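Local coordinates for surface glycan binding protein B (Bacteroides ovatus, PDB 6E57), which binds mixed-linkage beta-glucan at the cell surface, probably helping this gut bacterium capture and use cereal polysaccharide, at residues R229-A232 and N233-W236; I144-P147 and G148-A151; T191-E195 and G196-I200; G334-M338 and D339-G343. All coordinates share one frame; numbering follows the deposited sequence.

Contact 1: residues R229-A232 and N233-W236; sequences RATA and NVDW
Ala-230 sets its CB squarely on the indole of Trp-236, the tightly packed end of this local turn. The methyl lies 3.6 Å from the centroid of the six-membered ring and 15° off the ring normal, a CH-pi contact over the face, with CE2 the ring atom closest to it. Trp-236 gets there by sending CG opposite its own backbone N (chi1 -177°), which swings the indole back under the incoming strand 229-231. The ring's rotation is fixed further by NE1, which hydrogen-bonds to the carbonyl of Gly-226. Val-305 and Cys-271 touch both partners of the pair, so methyl and ring alike are buried in a larger apolar cluster.

Toward the bend the packing thins. Thr-231 and Val-234 meet at an angle, with Thr-231 CB 3.6 Å from Val-234 CG2, and both residues are partly open to solvent. Beyond them Asn-233 stands exposed. Its amide makes little of the contact itself; ND2 instead hydrogen-bonds to Asp-273 OD1, tying the bend to a nearby loop.

The four residues from Thr-231 to Val-234 form a type II beta turn, with Asn-233 in the positive-phi third position (phi 70°). The turn links the edge piece 229-231, which runs parallel to strand 299-315, to strand 235-240, which pairs antiparallel with 266-270. The Ala-Trp pair packs in the interior between the two strands the turn joins, consistent with the A'-B turn of an immunoglobulin-like beta-sandwich.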
# COMPACT_ATOMS: atom_id res chain seq x y z
N ARG A 229 -10.90 -8.81 -5.28
CA ARG A 229 -12.33 -9.07 -5.23
C ARG A 229 -12.98 -8.56 -6.52
O ARG A 229 -12.49 -7.61 -7.13
CB ARG A 229 -12.96 -8.35 -4.02
CG ARG A 229 -12.53 -8.91 -2.67
CD ARG A 229 -12.87 -7.96 -1.53
NE ARG A 229 -12.13 -6.71 -1.61
CZ ARG A 229 -10.87 -6.54 -1.20
NH1 ARG A 229 -10.21 -7.55 -0.66
NH2 ARG A 229 -10.28 -5.37 -1.32
N ALA A 230 -14.09 -9.20 -6.90
CA ALA A 230 -14.87 -8.82 -8.08
C ALA A 230 -16.31 -9.30 -7.92
O ALA A 230 -16.55 -10.36 -7.35
CB ALA A 230 -14.23 -9.40 -9.32
N THR A 231 -17.26 -8.50 -8.42
CA THR A 231 -18.68 -8.86 -8.45
C THR A 231 -19.02 -9.38 -9.86
O THR A 231 -18.73 -8.72 -10.86
CB THR A 231 -19.56 -7.69 -8.02
OG1 THR A 231 -19.24 -7.34 -6.68
CG2 THR A 231 -21.04 -8.00 -8.11
N ALA A 232 -19.64 -10.56 -9.91
CA ALA A 232 -19.98 -11.23 -11.17
C ALA A 232 -20.95 -10.36 -11.98
O ALA A 232 -21.90 -9.80 -11.43
CB ALA A 232 -20.57 -12.58 -10.88
N ASN A 233 -20.67 -10.26 -13.29
CA ASN A 233 -21.58 -9.69 -14.29
C ASN A 233 -21.74 -8.17 -14.13
O ASN A 233 -22.73 -7.62 -14.59
CB ASN A 233 -22.96 -10.35 -14.26
CG ASN A 233 -22.91 -11.84 -14.51
OD1 ASN A 233 -22.41 -12.27 -15.55
ND2 ASN A 233 -23.44 -12.62 -13.59
N VAL A 234 -20.77 -7.50 -13.49
CA VAL A 234 -20.80 -6.03 -13.37
C VAL A 234 -19.38 -5.48 -13.58
O VAL A 234 -18.41 -6.24 -13.63
CB VAL A 234 -21.40 -5.54 -12.04
CG1 VAL A 234 -22.69 -6.26 -11.69
CG2 VAL A 234 -20.41 -5.62 -10.88
N ASP A 235 -19.30 -4.15 -13.69
CA ASP A 235 -18.06 -3.43 -13.94
C ASP A 235 -17.05 -3.72 -12.82
O ASP A 235 -17.40 -3.85 -11.65
CB ASP A 235 -18.31 -1.92 -14.10
CG ASP A 235 -18.74 -1.51 -15.50
OD1 ASP A 235 -18.04 -1.88 -16.46
OD2 ASP A 235 -19.77 -0.82 -15.62
N TRP A 236 -15.78 -3.80 -13.23
CA TRP A 236 -14.65 -4.16 -12.39
C TRP A 236 -13.46 -3.30 -12.81
O TRP A 236 -13.02 -3.37 -13.95
CB TRP A 236 -14.37 -5.67 -12.55
CG TRP A 236 -13.27 -6.22 -11.69
CD1 TRP A 236 -12.75 -5.66 -10.55
CD2 TRP A 236 -12.59 -7.47 -11.87
NE1 TRP A 236 -11.78 -6.48 -10.03
CE2 TRP A 236 -11.66 -7.59 -10.82
CE3 TRP A 236 -12.67 -8.50 -12.82
CZ2 TRP A 236 -10.82 -8.70 -10.69
CZ3 TRP A 236 -11.84 -9.59 -12.70
CH2 TRP A 236 -10.93 -9.69 -11.65

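Contact 2: residues I144-P147 and G148-A151; sequences IVSP and GKTA
Gly-148 follows Pro-147 round a type II beta turn, Ser-146 to Lys-149, that carries the chain from strand 144-145 to strand 150-154, consistent with the A'-B turn of an immunoglobulin-like sandwich, passing from one sheet to the other. Proline takes the second corner and glycine the third. At the positive phi of Gly-148 a CB would run into Pro-147 O, so a bare alpha carbon suits the bend.

Lys-149 closes the turn: its N donates to Ser-146 O at 3.2 Å, the N-H pointing to the oxygen at 156° but approaching from 36° above the carbonyl plane. Its side chain, with CG tucked beside the backbone N (chi1 -51°), then runs extended past Ser-146, CG lying 3.8 Å from Ser-146 OG. That hydroxyl hydrogen-bonds to Asn-242 OD1, while NZ goes on to a salt bridge with Glu-244 and a hydrogen bond with Ser-264. A leucine at Lys-149 would probably keep some of the contact along Ser-146 but leave Glu-244 without its positive mate.

Ala-151, back in a strand, faces inward to the buried Val-145, both side chains also touching Tyr-187. Here the two arms meet methyl to methyl, Val-145 CG1 lying 3.4 Å from Ala-151 CB.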
# COMPACT_ATOMS: atom_id res chain seq x y z
N ILE A 144 6.04 3.20 -7.98
CA ILE A 144 6.18 2.30 -9.12
C ILE A 144 5.93 3.13 -10.39
O ILE A 144 4.83 3.63 -10.60
CB ILE A 144 5.23 1.09 -8.99
CG1 ILE A 144 5.57 0.25 -7.75
CG2 ILE A 144 5.24 0.24 -10.26
CD1 ILE A 144 4.45 -0.63 -7.28
N VAL A 145 6.98 3.26 -11.22
CA VAL A 145 7.01 4.21 -12.33
C VAL A 145 7.44 3.47 -13.60
O VAL A 145 7.96 2.36 -13.54
CB VAL A 145 7.94 5.39 -12.04
CG1 VAL A 145 7.54 6.11 -10.76
CG2 VAL A 145 9.40 4.97 -11.97
N SER A 146 7.23 4.13 -14.75
CA SER A 146 7.46 3.55 -16.07
C SER A 146 8.31 4.52 -16.89
O SER A 146 8.07 5.72 -16.89
CB SER A 146 6.15 3.25 -16.74
OG SER A 146 6.34 2.81 -18.08
N PRO A 147 9.33 4.02 -17.63
CA PRO A 147 10.24 4.90 -18.37
C PRO A 147 9.53 5.59 -19.55
O PRO A 147 8.84 4.93 -20.32
CB PRO A 147 11.35 3.95 -18.86
CG PRO A 147 10.68 2.60 -18.93
CD PRO A 147 9.67 2.60 -17.80
N GLY A 148 9.71 6.91 -19.64
CA GLY A 148 9.09 7.75 -20.66
C GLY A 148 7.86 8.49 -20.15
O GLY A 148 7.45 9.49 -20.73
N LYS A 149 7.29 7.99 -19.04
CA LYS A 149 6.00 8.46 -18.52
C LYS A 149 6.23 9.38 -17.32
O LYS A 149 7.34 9.47 -16.80
CB LYS A 149 5.13 7.26 -18.13
CG LYS A 149 4.99 6.20 -19.20
CD LYS A 149 3.70 5.43 -19.12
CE LYS A 149 3.49 4.51 -20.31
NZ LYS A 149 2.16 3.87 -20.26
N THR A 150 5.15 10.04 -16.90
CA THR A 150 5.13 10.94 -15.76
C THR A 150 4.88 10.13 -14.48
O THR A 150 4.21 9.09 -14.53
CB THR A 150 4.08 12.05 -15.95
OG1 THR A 150 2.79 11.45 -16.07
CG2 THR A 150 4.34 12.91 -17.16
N ALA A 151 5.43 10.61 -13.36
CA ALA A 151 5.25 10.00 -12.04
C ALA A 151 5.06 11.11 -11.00
O ALA A 151 5.26 12.29 -11.30
CB ALA A 151 6.44 9.13 -11.71

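Contact 3: residues T191-E195 and G196-I200; sequences TGVSE and GDYRI
Tyr-198 reaches back from strand 196-203 to the loop just before it and hydrogen-bonds to the carbonyl of Ser-194, four residues upstream. With CG lying beside the backbone N (chi1 -57°), the bond from CB heads toward the loop, and the ring that follows is turned roughly across it (chi2 87°). CB and CG make no close approach to the loop; the contact begins farther out. CE1 lies 3.6 Å from Val-193 CG1, and CZ has the same methyl at 3.5 Å, the valine and tyrosine side chains pointing opposite ways as they pass. Leu-166, on strand 163-166, packs against both. At the tip, OH donates to Ser-194 O at 2.6 Å. The oxygen sits at the ring's edge, near its plane, but the hydroxyl stands 44° out of the carbonyl plane.

Between the partners, Gly-196 adopts a positive phi, where a CB would collide with Glu-195 O. Glu-195 turns outward and binds the backbone N of Asn-219. A phenylalanine at Tyr-198 would probably retain the packing on Val-193 but leave the Ser-194 carbonyl without this donor and the loop less firmly tied.

This is a tyrosine corner, a motif of Greek-key beta-sandwiches. Its chemistry is divided: apolar ring carbons rest on a buried valine, while one phenolic proton fastens the crossing loop to the strand it feeds.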
# COMPACT_ATOMS: atom_id res chain seq x y z
N THR A 191 13.59 7.77 -20.76
CA THR A 191 13.34 6.53 -21.48
C THR A 191 14.53 5.57 -21.33
O THR A 191 14.34 4.35 -21.32
CB THR A 191 13.02 6.81 -22.96
OG1 THR A 191 14.12 7.50 -23.54
CG2 THR A 191 11.75 7.61 -23.15
N GLY A 192 15.73 6.13 -21.21
CA GLY A 192 16.99 5.37 -21.16
C GLY A 192 17.10 4.45 -19.95
O GLY A 192 17.81 3.44 -20.00
N VAL A 193 16.42 4.81 -18.85
CA VAL A 193 16.56 4.11 -17.57
C VAL A 193 15.99 2.70 -17.70
O VAL A 193 14.82 2.53 -18.05
CB VAL A 193 15.88 4.88 -16.42
CG1 VAL A 193 15.98 4.12 -15.11
CG2 VAL A 193 16.44 6.28 -16.27
N SER A 194 16.82 1.69 -17.41
CA SER A 194 16.43 0.29 -17.46
C SER A 194 15.66 -0.08 -16.19
O SER A 194 15.66 0.68 -15.22
CB SER A 194 17.64 -0.60 -17.66
OG SER A 194 18.62 -0.32 -16.68
N GLU A 195 15.00 -1.25 -16.23
CA GLU A 195 14.19 -1.76 -15.11
C GLU A 195 15.08 -1.91 -13.87
O GLU A 195 16.29 -2.07 -13.98
CB GLU A 195 13.56 -3.11 -15.47
CG GLU A 195 12.45 -3.03 -16.49
CD GLU A 195 11.56 -4.27 -16.54
OE1 GLU A 195 12.09 -5.38 -16.37
OE2 GLU A 195 10.34 -4.11 -16.73
N GLY A 196 14.45 -1.87 -12.69
CA GLY A 196 15.12 -2.02 -11.41
C GLY A 196 14.62 -1.03 -10.37
O GLY A 196 13.67 -0.29 -10.62
N ASP A 197 15.29 -1.03 -9.21
CA ASP A 197 14.97 -0.17 -8.06
C ASP A 197 16.09 0.86 -7.89
O ASP A 197 17.26 0.50 -7.84
CB ASP A 197 14.76 -1.01 -6.79
CG ASP A 197 13.50 -1.86 -6.81
OD1 ASP A 197 13.28 -2.56 -7.82
OD2 ASP A 197 12.74 -1.80 -5.82
N TYR A 198 15.72 2.14 -7.79
CA TYR A 198 16.68 3.24 -7.65
C TYR A 198 16.36 4.07 -6.41
O TYR A 198 15.19 4.30 -6.12
CB TYR A 198 16.67 4.13 -8.90
CG TYR A 198 16.94 3.41 -10.20
CD1 TYR A 198 15.92 2.82 -10.92
CD2 TYR A 198 18.23 3.34 -10.72
CE1 TYR A 198 16.16 2.16 -12.12
CE2 TYR A 198 18.49 2.68 -11.91
CZ TYR A 198 17.45 2.09 -12.61
OH TYR A 198 17.70 1.45 -13.79
N ARG A 199 17.40 4.50 -5.68
CA ARG A 199 17.27 5.44 -4.57
C ARG A 199 17.39 6.87 -5.12
O ARG A 199 18.43 7.24 -5.66
CB ARG A 199 18.33 5.17 -3.49
CG ARG A 199 18.15 6.00 -2.23
CD ARG A 199 19.11 5.63 -1.12
NE ARG A 199 18.82 4.33 -0.54
CZ ARG A 199 17.83 4.08 0.32
NH1 ARG A 199 16.98 5.03 0.65
NH2 ARG A 199 17.70 2.87 0.83
N ILE A 200 16.31 7.65 -5.00
CA ILE A 200 16.23 8.99 -5.59
C ILE A 200 16.68 10.03 -4.57
O ILE A 200 16.64 9.80 -3.36
CB ILE A 200 14.82 9.30 -6.14
CG1 ILE A 200 13.74 9.17 -5.06
CG2 ILE A 200 14.51 8.45 -7.36
CD1 ILE A 200 12.51 10.00 -5.34

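Contact 4: residues G334-M338 and D339-G343; sequences GLIPM and DVFAG
Ile-336 plants its branch methyl CG2 between two side chains of the short helix 338-343. On one side the methyl meets the Phe-341 ring at CE2, 3.4 Å away; on the other it lies 3.9 Å from Val-340 CG1. The isoleucine's CG1 lies beside the backbone N (chi1 -57°), which puts CG2 opposite that N and fits it into the notch between Phe-341 CE2 and Val-340 CG1. The isoleucine and phenylalanine side chains cross at about a right angle. Leu-313 backs Ile-336 and Val-340, while Phe-341 stacks on Phe-405.

Pro-337 forms a second, shallower bump. Its CG sits 4.0 Å from Val-340 CG2, with Asp-339 OD1 nearby at 3.6 Å from the same carbon, on the exposed side. The backbone seats these shapes: Val-340 N donates to Pro-337 O at 3.2 Å, and Ala-342 N to Met-338 O at 2.9 Å. Pro-337 O also lies at the edge of the Phe-341 ring, and Met-338 O accepts a further bond from Gln-400 NE2.

An apolar residue just before a helix packing on one five positions later, in its opening turns, has the spacing of a hydrophobic staple; here it joins the loop before the helix to its first turns, in the domain that carries the glycan pocket.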
# COMPACT_ATOMS: atom_id res chain seq x y z
N GLY A 334 -37.96 1.89 6.33
CA GLY A 334 -38.30 0.49 6.60
C GLY A 334 -38.14 -0.33 5.34
O GLY A 334 -37.05 -0.41 4.79
N LEU A 335 -39.23 -0.95 4.88
CA LEU A 335 -39.41 -1.37 3.48
C LEU A 335 -38.59 -2.62 3.11
O LEU A 335 -38.85 -3.21 2.07
CB LEU A 335 -39.10 -0.21 2.53
CG LEU A 335 -40.04 1.00 2.65
CD1 LEU A 335 -39.79 2.00 1.53
CD2 LEU A 335 -41.50 0.58 2.66
N ILE A 336 -37.63 -3.04 3.94
CA ILE A 336 -37.09 -4.39 3.84
C ILE A 336 -37.54 -5.16 5.07
O ILE A 336 -37.12 -4.86 6.18
CB ILE A 336 -35.55 -4.40 3.68
CG1 ILE A 336 -35.11 -3.60 2.45
CG2 ILE A 336 -35.04 -5.83 3.62
CD1 ILE A 336 -33.61 -3.50 2.31
N PRO A 337 -38.44 -6.16 4.91
CA PRO A 337 -38.98 -6.89 6.06
C PRO A 337 -37.95 -7.79 6.75
O PRO A 337 -36.93 -8.15 6.16
CB PRO A 337 -40.14 -7.70 5.46
CG PRO A 337 -39.83 -7.82 3.99
CD PRO A 337 -39.00 -6.61 3.63
N MET A 338 -38.24 -8.14 8.01
CA MET A 338 -37.34 -8.90 8.89
C MET A 338 -36.96 -10.25 8.28
O MET A 338 -35.82 -10.71 8.46
CB MET A 338 -38.00 -9.15 10.25
CG MET A 338 -38.15 -7.90 11.09
SD MET A 338 -38.96 -8.22 12.68
CE MET A 338 -37.72 -9.22 13.49
N ASP A 339 -37.90 -10.90 7.59
CA ASP A 339 -37.71 -12.27 7.09
C ASP A 339 -36.59 -12.30 6.04
O ASP A 339 -35.94 -13.34 5.88
CB ASP A 339 -39.02 -12.91 6.61
CG ASP A 339 -39.74 -12.20 5.47
OD1 ASP A 339 -39.19 -11.21 4.94
OD2 ASP A 339 -40.85 -12.65 5.12
N VAL A 340 -36.36 -11.18 5.35
CA VAL A 340 -35.25 -11.06 4.38
C VAL A 340 -33.92 -11.11 5.14
O VAL A 340 -33.00 -11.82 4.75
CB VAL A 340 -35.36 -9.78 3.53
CG1 VAL A 340 -34.11 -9.55 2.70
CG2 VAL A 340 -36.60 -9.79 2.64
N PHE A 341 -33.82 -10.33 6.22
CA PHE A 341 -32.60 -10.25 7.03
C PHE A 341 -32.35 -11.56 7.78
O PHE A 341 -31.21 -11.91 8.04
CB PHE A 341 -32.67 -9.05 7.98
CG PHE A 341 -32.25 -7.75 7.34
CD1 PHE A 341 -30.92 -7.36 7.34
CD2 PHE A 341 -33.18 -6.93 6.72
CE1 PHE A 341 -30.53 -6.17 6.75
CE2 PHE A 341 -32.79 -5.74 6.12
CZ PHE A 341 -31.47 -5.36 6.14
N ALA A 342 -33.43 -12.28 8.12
CA ALA A 342 -33.31 -13.57 8.82
C ALA A 342 -32.55 -14.58 7.95
O ALA A 342 -31.90 -15.49 8.47
CB ALA A 342 -34.69 -14.08 9.18
N GLY A 343 -32.62 -14.42 6.63
CA GLY A 343 -32.02 -15.33 5.67
C GLY A 343 -30.55 -15.03 5.37
O GLY A 343 -29.84 -15.89 4.85

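In the fold
Contacts 2 and 3 are true neighbours, their centres 10 Å apart. They touch where Gly-148 CA meets Thr-191 CG2 at 3.6 Å, so the turn and the tyrosine corner lie side by side and reach the same sheet. Contact 1 repeats the turn of contact 2 farther along the chain, about 29 Å away between centres; Asn-242 and Glu-244, just past the strand it opens, bind Ser-146 and Lys-149 of contact 2. Contact 4 lies about 25 Å from contact 1 and 57 Å from contact 3, centre to centre. It alone approaches the bound glycan: the Met-338 side chain is about 9 Å from a glucose of that glycan, whose pocket includes Trp-322, Tyr-371 and Trp-372.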